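Local coordinates for putative signal recognition particle protein (Chaetomium thermophilum, PDB 5CK5) that binds guanine nucleotides and magnesium and is probably the GTP-binding beta subunit of the signal recognition particle receptor at the endoplasmic reticulum membrane, at residues I25-A30 and V165-D170; D170-A175 and F224-A229. All coordinates share one frame; numbering follows the deposited sequence.

Contact 1: residues I25-A30 and V165-D170; sequences IGPSGA and VIFLLD. With GDP (guanosine-5'-diphosphate), chain E.
The nucleotide-binding loop that leaves strand 21-25 is tied to the neighbouring parallel strand 158-170, where Ile25 and Phe167 form the bridging pair. Ile25 N donates to Ile166 O at 3.0 Å, and Leu168 N to Ile25 O, also at 3.0 Å. The Ile25 and Phe167 side chains lie on the sheet face covered by helix 180-201. Phe167 CG stands anti to its own N (chi1 -167°), which brings CD1 3.6 Å from Ile25 CG1, the side chains crossing at about a right angle. Ile25 CD1 reaches on to Val165 CG1 at 3.7 Å. Phe167 CE1 lies near Gly26 CA and CZ reaches Pro27 CD at 4.3 Å, while Tyr188 meets the ring edge-to-face. A leucine in place of Phe167 would probably open a gap beside Gly26 and Pro27 and deprive Tyr188 of its aromatic partner. Beyond the bridge the chain departs as a P-loop (Walker A), with Gly26 its first glycine. Its CA lies 3.5 Å from Leu168 O, where any CB would collide with that oxygen. Pro27 to Ala30 make a type II turn, with Gly29 supplying the positive phi (83°). The turn aims Gly29 N at GDP O2B, 2.6 Å away, and Ala30 N at O3B. Ala30, being small, sets CB 3.4 Å from Leu168 O. Asp170 carries a salt bridge to Lys220, whose NZ also bonds Gly29 O and GDP.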
ATOM      1  N   ILE A  25       2.194   0.199  -4.109  1.00 34.72           N
ATOM      2  CA  ILE A  25       3.538  -0.097  -3.682  1.00 27.58           C
ATOM      3  C   ILE A  25       3.626  -1.556  -3.289  1.00 29.16           C
ATOM      4  O   ILE A  25       2.633  -2.182  -2.973  1.00 33.86           O
ATOM      5  CB  ILE A  25       3.939   0.814  -2.505  1.00 28.01           C
ATOM      6  CG1 ILE A  25       3.022   0.589  -1.319  1.00 28.45           C
ATOM      7  CG2 ILE A  25       3.729   2.219  -2.873  1.00 28.84           C
ATOM      8  CD1 ILE A  25       3.178   1.606  -0.241  1.00 33.14           C
ATOM      9  N   GLY A  26       4.824  -2.104  -3.329  1.00 31.00           N
ATOM     10  CA  GLY A  26       5.037  -3.481  -2.949  1.00 31.31           C
ATOM     11  C   GLY A  26       6.355  -3.937  -3.526  1.00 31.22           C
ATOM     12  O   GLY A  26       6.921  -3.254  -4.358  1.00 28.27           O
ATOM     13  N   PRO A  27       6.818  -5.120  -3.121  1.00 39.77           N
ATOM     14  CA  PRO A  27       8.111  -5.702  -3.510  1.00 46.93           C
ATOM     15  C   PRO A  27       8.186  -6.083  -4.981  1.00 53.07           C
ATOM     16  O   PRO A  27       7.158  -6.098  -5.648  1.00 58.39           O
ATOM     17  CB  PRO A  27       8.201  -6.951  -2.631  1.00 45.09           C
ATOM     18  CG  PRO A  27       6.760  -7.331  -2.388  1.00 41.54           C
ATOM     19  CD  PRO A  27       6.045  -6.021  -2.244  1.00 41.27           C
ATOM     20  N   SER A  28       9.380  -6.373  -5.486  1.00 51.66           N
ATOM     21  CA  SER A  28       9.490  -6.880  -6.843  1.00 56.61           C
ATOM     22  C   SER A  28       8.652  -8.155  -6.949  1.00 55.49           C
ATOM     23  O   SER A  28       8.579  -8.928  -5.995  1.00 58.27           O
ATOM     24  CB  SER A  28      10.950  -7.166  -7.209  1.00 61.30           C
ATOM     25  OG  SER A  28      11.740  -5.992  -7.189  1.00 63.79           O
ATOM     26  N   GLY A  29       7.969  -8.350  -8.070  1.00 51.24           N
ATOM     27  CA  GLY A  29       7.312  -9.622  -8.313  1.00 50.79           C
ATOM     28  C   GLY A  29       5.947  -9.832  -7.680  1.00 43.69           C
ATOM     29  O   GLY A  29       5.477 -10.962  -7.584  1.00 45.06           O
ATOM     30  N   ALA A  30       5.342  -8.757  -7.196  1.00 37.31           N
ATOM     31  CA  ALA A  30       4.031  -8.826  -6.564  1.00 30.35           C
ATOM     32  C   ALA A  30       2.941  -8.826  -7.610  1.00 33.03           C
ATOM     33  O   ALA A  30       1.885  -9.408  -7.425  1.00 31.21           O
ATOM     34  CB  ALA A  30       3.845  -7.679  -5.634  1.00 24.66           C
ATOM     35  N   VAL A 165      -3.625   4.212  -0.607  1.00 46.62           N
ATOM     36  CA  VAL A 165      -2.453   3.388  -0.894  1.00 41.87           C
ATOM     37  C   VAL A 165      -2.853   1.932  -1.136  1.00 38.67           C
ATOM     38  O   VAL A 165      -3.679   1.403  -0.408  1.00 39.15           O
ATOM     39  CB  VAL A 165      -1.436   3.450   0.258  1.00 31.77           C
ATOM     40  CG1 VAL A 165      -0.425   2.347   0.140  1.00 28.35           C
ATOM     41  CG2 VAL A 165      -0.766   4.799   0.303  1.00 34.44           C
ATOM     42  N   ILE A 166      -2.301   1.294  -2.167  1.00 41.19           N
ATOM     43  CA  ILE A 166      -2.516  -0.140  -2.338  1.00 38.83           C
ATOM     44  C   ILE A 166      -1.228  -0.901  -2.113  1.00 39.21           C
ATOM     45  O   ILE A 166      -0.320  -0.787  -2.917  1.00 40.63           O
ATOM     46  CB  ILE A 166      -3.039  -0.509  -3.741  1.00 36.01           C
ATOM     47  CG1 ILE A 166      -4.436   0.049  -3.966  1.00 41.13           C
ATOM     48  CG2 ILE A 166      -3.108  -2.015  -3.905  1.00 31.96           C
ATOM     49  CD1 ILE A 166      -4.987  -0.247  -5.340  1.00 42.13           C
ATOM     50  N   PHE A 167      -1.154  -1.696  -1.042  1.00 38.54           N
ATOM     51  CA  PHE A 167       0.014  -2.546  -0.825  1.00 33.28           C
ATOM     52  C   PHE A 167      -0.164  -3.980  -1.360  1.00 29.09           C
ATOM     53  O   PHE A 167      -0.765  -4.842  -0.738  1.00 23.44           O
ATOM     54  CB  PHE A 167       0.399  -2.592   0.661  1.00 35.31           C
ATOM     55  CG  PHE A 167       1.764  -3.182   0.899  1.00 38.87           C
ATOM     56  CD1 PHE A 167       2.913  -2.463   0.594  1.00 37.03           C
ATOM     57  CD2 PHE A 167       1.900  -4.483   1.369  1.00 36.25           C
ATOM     58  CE1 PHE A 167       4.177  -3.017   0.782  1.00 32.79           C
ATOM     59  CE2 PHE A 167       3.154  -5.044   1.556  1.00 36.47           C
ATOM     60  CZ  PHE A 167       4.296  -4.305   1.258  1.00 33.90           C
ATOM     61  N   LEU A 168       0.473  -4.222  -2.495  1.00 28.96           N
ATOM     62  CA  LEU A 168       0.375  -5.455  -3.251  1.00 28.85           C
ATOM     63  C   LEU A 168       1.482  -6.430  -2.908  1.00 32.41           C
ATOM     64  O   LEU A 168       2.640  -6.062  -2.872  1.00 35.40           O
ATOM     65  CB  LEU A 168       0.436  -5.117  -4.742  1.00 25.71           C
ATOM     66  CG  LEU A 168       0.014  -6.117  -5.810  1.00 36.86           C
ATOM     67  CD1 LEU A 168      -1.431  -6.577  -5.642  1.00 34.44           C
ATOM     68  CD2 LEU A 168       0.173  -5.436  -7.128  1.00 38.89           C
ATOM     69  N   LEU A 169       1.132  -7.686  -2.677  1.00 36.59           N
ATOM     70  CA  LEU A 169       2.144  -8.710  -2.449  1.00 38.00           C
ATOM     71  C   LEU A 169       1.767 -10.026  -3.111  1.00 41.25           C
ATOM     72  O   LEU A 169       0.605 -10.291  -3.381  1.00 44.76           O
ATOM     73  CB  LEU A 169       2.382  -8.933  -0.959  1.00 35.20           C
ATOM     74  CG  LEU A 169       1.226  -9.399  -0.094  1.00 31.90           C
ATOM     75  CD1 LEU A 169       1.233 -10.909   0.000  1.00 24.76           C
ATOM     76  CD2 LEU A 169       1.328  -8.759   1.276  1.00 23.28           C
ATOM     77  N   ASP A 170       2.764 -10.852  -3.365  1.00 39.22           N
ATOM     78  CA  ASP A 170       2.518 -12.148  -3.943  1.00 39.96           C
ATOM     79  C   ASP A 170       2.176 -13.124  -2.821  1.00 42.85           C
ATOM     80  O   ASP A 170       3.017 -13.434  -1.983  1.00 46.58           O
ATOM     81  CB  ASP A 170       3.734 -12.595  -4.734  1.00 38.59           C
ATOM     82  CG  ASP A 170       3.479 -13.826  -5.523  1.00 43.83           C
ATOM     83  OD1 ASP A 170       2.519 -14.536  -5.189  1.00 46.44           O
ATOM     84  OD2 ASP A 170       4.222 -14.074  -6.493  1.00 49.13           O
TER
HETATM   85  PB  GDP E 401       6.387  -6.206 -10.118  1.00 31.08           P
HETATM   86  O1B GDP E 401       6.325  -4.969 -10.974  1.00 26.24           O
HETATM   87  O2B GDP E 401       7.800  -6.682  -9.998  1.00 42.28           O
HETATM   88  O3B GDP E 401       5.891  -5.952  -8.741  1.00 37.27           O
HETATM   89  O3A GDP E 401       5.496  -7.436 -10.624  1.00 49.13           O
HETATM   90  PA  GDP E 401       5.231  -7.862 -12.136  1.00 37.82           P
HETATM   91  O1A GDP E 401       3.874  -7.426 -12.562  1.00 34.59           O
HETATM   92  O2A GDP E 401       6.307  -7.401 -13.076  1.00 43.50           O
HETATM   93  O5' GDP E 401       5.441  -9.428 -12.038  1.00 29.51           O
HETATM   94  C5' GDP E 401       4.792 -10.313 -11.158  1.00 31.78           C
HETATM   95  C4' GDP E 401       4.851 -11.640 -11.891  1.00 38.04           C
HETATM   96  O4' GDP E 401       3.744 -12.375 -11.405  1.00 40.69           O
HETATM   97  C3' GDP E 401       4.635 -11.407 -13.391  1.00 44.35           C
HETATM   98  O3' GDP E 401       5.290 -12.340 -14.273  1.00 37.20           O
HETATM   99  C2' GDP E 401       3.152 -11.571 -13.566  1.00 45.56           C
HETATM  100  O2' GDP E 401       2.875 -12.123 -14.847  1.00 50.90           O
HETATM  101  C1' GDP E 401       2.797 -12.536 -12.456  1.00 40.52           C
HETATM  102  N9  GDP E 401       1.460 -12.169 -11.993  1.00 38.11           N
HETATM  103  C8  GDP E 401       0.949 -10.941 -11.852  1.00 36.39           C
HETATM  104  N7  GDP E 401      -0.320 -11.022 -11.400  1.00 38.80           N
HETATM  105  C5  GDP E 401      -0.625 -12.323 -11.253  1.00 35.66           C
HETATM  106  C6  GDP E 401      -1.777 -13.136 -10.830  1.00 31.08           C
HETATM  107  O6  GDP E 401      -2.848 -12.627 -10.468  1.00 36.10           O
HETATM  108  N1  GDP E 401      -1.644 -14.452 -10.842  1.00 27.52           N
HETATM  109  C2  GDP E 401      -0.515 -15.060 -11.208  1.00 33.22           C
HETATM  110  N2  GDP E 401      -0.441 -16.406 -11.191  1.00 38.50           N
HETATM  111  N3  GDP E 401       0.573 -14.396 -11.604  1.00 38.58           N
HETATM  112  C4  GDP E 401       0.566 -13.060 -11.647  1.00 38.16           C

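Contact 2: residues D170-A175 and F224-A229; sequences DAAALA and FTAVPA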
ATOM      1  N   ASP A 170       2.764 -10.852  -3.365  1.00 39.22           N
ATOM      2  CA  ASP A 170       2.518 -12.148  -3.943  1.00 39.96           C
ATOM      3  C   ASP A 170       2.176 -13.124  -2.821  1.00 42.85           C
ATOM      4  O   ASP A 170       3.017 -13.434  -1.983  1.00 46.58           O
ATOM      5  CB  ASP A 170       3.734 -12.595  -4.734  1.00 38.59           C
ATOM      6  CG  ASP A 170       3.479 -13.826  -5.523  1.00 43.83           C
ATOM      7  OD1 ASP A 170       2.519 -14.536  -5.189  1.00 46.44           O
ATOM      8  OD2 ASP A 170       4.222 -14.074  -6.493  1.00 49.13           O
ATOM      9  N   ALA A 171       0.934 -13.593  -2.807  1.00 40.42           N
ATOM     10  CA  ALA A 171       0.446 -14.473  -1.751  1.00 27.94           C
ATOM     11  C   ALA A 171       0.942 -15.909  -1.898  1.00 37.16           C
ATOM     12  O   ALA A 171       0.913 -16.672  -0.947  1.00 37.03           O
ATOM     13  CB  ALA A 171      -1.043 -14.443  -1.713  1.00 28.12           C
ATOM     14  N   ALA A 172       1.364 -16.285  -3.100  1.00 40.26           N
ATOM     15  CA  ALA A 172       1.909 -17.618  -3.338  1.00 44.15           C
ATOM     16  C   ALA A 172       3.312 -17.762  -2.784  1.00 47.24           C
ATOM     17  O   ALA A 172       3.621 -18.742  -2.119  1.00 51.73           O
ATOM     18  CB  ALA A 172       1.918 -17.925  -4.821  1.00 40.28           C
ATOM     19  N   ALA A 173       4.156 -16.774  -3.062  1.00 44.77           N
ATOM     20  CA  ALA A 173       5.531 -16.756  -2.580  1.00 46.46           C
ATOM     21  C   ALA A 173       5.569 -16.696  -1.057  1.00 50.33           C
ATOM     22  O   ALA A 173       6.537 -17.101  -0.419  1.00 53.64           O
ATOM     23  CB  ALA A 173       6.278 -15.599  -3.175  1.00 42.04           C
ATOM     24  N   LEU A 174       4.502 -16.168  -0.483  1.00 48.28           N
ATOM     25  CA  LEU A 174       4.402 -16.015   0.949  1.00 45.57           C
ATOM     26  C   LEU A 174       4.309 -17.374   1.639  1.00 45.94           C
ATOM     27  O   LEU A 174       4.664 -17.527   2.802  1.00 48.14           O
ATOM     28  CB  LEU A 174       3.187 -15.154   1.258  1.00 49.01           C
ATOM     29  CG  LEU A 174       3.154 -14.216   2.457  1.00 51.67           C
ATOM     30  CD1 LEU A 174       1.791 -14.292   3.113  1.00 47.84           C
ATOM     31  CD2 LEU A 174       4.266 -14.503   3.443  1.00 56.16           C
ATOM     32  N   ALA A 175       3.867 -18.372   0.890  1.00 50.44           N
ATOM     33  CA  ALA A 175       3.568 -19.685   1.444  1.00 62.23           C
ATOM     34  C   ALA A 175       4.812 -20.504   1.746  1.00 71.68           C
ATOM     35  O   ALA A 175       4.733 -21.558   2.386  1.00 74.44           O
ATOM     36  CB  ALA A 175       2.669 -20.456   0.488  1.00 67.05           C
ATOM     37  N   PHE A 224      -3.079 -22.440  -6.780  1.00 47.90           N
ATOM     38  CA  PHE A 224      -3.579 -23.320  -5.738  1.00 50.11           C
ATOM     39  C   PHE A 224      -2.798 -23.162  -4.429  1.00 50.49           C
ATOM     40  O   PHE A 224      -3.349 -23.292  -3.334  1.00 46.10           O
ATOM     41  CB  PHE A 224      -3.513 -24.753  -6.244  1.00 55.24           C
ATOM     42  CG  PHE A 224      -4.361 -24.993  -7.472  1.00 67.84           C
ATOM     43  CD1 PHE A 224      -3.809 -24.887  -8.740  1.00 74.72           C
ATOM     44  CD2 PHE A 224      -5.716 -25.287  -7.360  1.00 69.92           C
ATOM     45  CE1 PHE A 224      -4.588 -25.096  -9.871  1.00 77.39           C
ATOM     46  CE2 PHE A 224      -6.491 -25.498  -8.484  1.00 70.17           C
ATOM     47  CZ  PHE A 224      -5.930 -25.404  -9.738  1.00 75.24           C
ATOM     48  N   THR A 225      -1.517 -22.842  -4.573  1.00 54.20           N
ATOM     49  CA  THR A 225      -0.587 -22.702  -3.460  1.00 53.07           C
ATOM     50  C   THR A 225      -0.660 -21.354  -2.737  1.00 54.17           C
ATOM     51  O   THR A 225      -0.039 -21.172  -1.694  1.00 54.48           O
ATOM     52  CB  THR A 225       0.851 -22.938  -3.948  1.00 55.53           C
ATOM     53  OG1 THR A 225       1.775 -22.653  -2.893  1.00 59.05           O
ATOM     54  CG2 THR A 225       1.154 -22.060  -5.141  1.00 53.53           C
ATOM     55  N   ALA A 226      -1.420 -20.418  -3.293  1.00 51.74           N
ATOM     56  CA  ALA A 226      -1.557 -19.082  -2.725  1.00 42.86           C
ATOM     57  C   ALA A 226      -2.254 -19.081  -1.358  1.00 44.91           C
ATOM     58  O   ALA A 226      -3.284 -19.718  -1.166  1.00 50.24           O
ATOM     59  CB  ALA A 226      -2.294 -18.184  -3.683  1.00 36.89           C
ATOM     60  N   VAL A 227      -1.672 -18.333  -0.425  1.00 45.96           N
ATOM     61  CA  VAL A 227      -2.192 -18.147   0.930  1.00 48.73           C
ATOM     62  C   VAL A 227      -3.479 -17.300   0.951  1.00 50.40           C
ATOM     63  O   VAL A 227      -3.503 -16.180   0.445  1.00 54.40           O
ATOM     64  CB  VAL A 227      -1.102 -17.467   1.811  1.00 48.79           C
ATOM     65  CG1 VAL A 227      -1.512 -17.407   3.261  1.00 46.73           C
ATOM     66  CG2 VAL A 227       0.199 -18.206   1.684  1.00 45.95           C
ATOM     67  N   PRO A 228      -4.548 -17.819   1.574  1.00 48.83           N
ATOM     68  CA  PRO A 228      -5.826 -17.104   1.632  1.00 44.77           C
ATOM     69  C   PRO A 228      -5.707 -15.827   2.449  1.00 39.37           C
ATOM     70  O   PRO A 228      -4.813 -15.713   3.271  1.00 34.22           O
ATOM     71  CB  PRO A 228      -6.767 -18.114   2.287  1.00 46.79           C
ATOM     72  CG  PRO A 228      -5.887 -18.976   3.078  1.00 48.66           C
ATOM     73  CD  PRO A 228      -4.611 -19.092   2.305  1.00 51.50           C
ATOM     74  N   ALA A 229      -6.601 -14.879   2.206  1.00 39.48           N
ATOM     75  CA  ALA A 229      -6.435 -13.538   2.710  1.00 38.46           C
ATOM     76  C   ALA A 229      -6.417 -13.481   4.225  1.00 49.14           C
ATOM     77  O   ALA A 229      -5.751 -12.622   4.801  1.00 54.09           O
ATOM     78  CB  ALA A 229      -7.531 -12.647   2.170  1.00 38.45           C
TER
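Ala172 and Ala226 bring their backbones within 3.8 Å of each other, CA to CA, where two loops meet beyond the ends of strands 158-170 and 214-219. Residues 171-175 turn with helical backbone angles, whereas 226-228 run extended toward the start of helix 229-248. One hydrogen bond joins them: Val227 N to Ala171 O, 3.1 Å and almost straight at hydrogen (171°). The donor nevertheless sits above the carbonyl plane, 61° out of it, so it misses the lone-pair directions. Alanine suits this meeting because a methyl lets the main chains come close; the CB atoms of Ala172 and Ala226 are 4.4 Å apart. Val227 supplies the larger apolar surface. With its CG1 anti to N (chi1 -173°), CG2 is directed beside N and lies over Ala171 O, the bonded carbonyl, while also meeting Ala175 CB at 3.5 Å and coming close to Leu174 CB. That same Ala175 methyl also meets Thr225 O at 3.6 Å. Leu174 and Val227 both pack on Val232 of helix 229-248. On the other side of the turn, Asp170 OD1 accepts from Ala172 N at 3.0 Å, on its anti side but out of the carboxylate plane, and more weakly from Ala173 N. The bond to Ala172 defines an Asx turn, which here starts the connection from a central strand of a P-loop GTPase-type fold toward helix 180-201.

Overall arrangement
Contact 1 is buried in the core, whereas contact 2 lies nearer the surface, its centre about 18 Å from the centre of the chain; the two contact centres are about 13 Å apart. Strand 158-170 serves both: its body pairs in contact 1, and the loop at its end meets the loop that follows strand 214-219 in contact 2. Asp170 ends one segment and begins the other, though across the segments it touches only the loop of contact 1; in contact 2 it shapes its own turn. Contact 1 combines regular parallel-sheet bonding and large apolar side chains with main-chain amides offered to phosphate, while contact 2 depends on a single cross-loop bond and mostly small methyl groups.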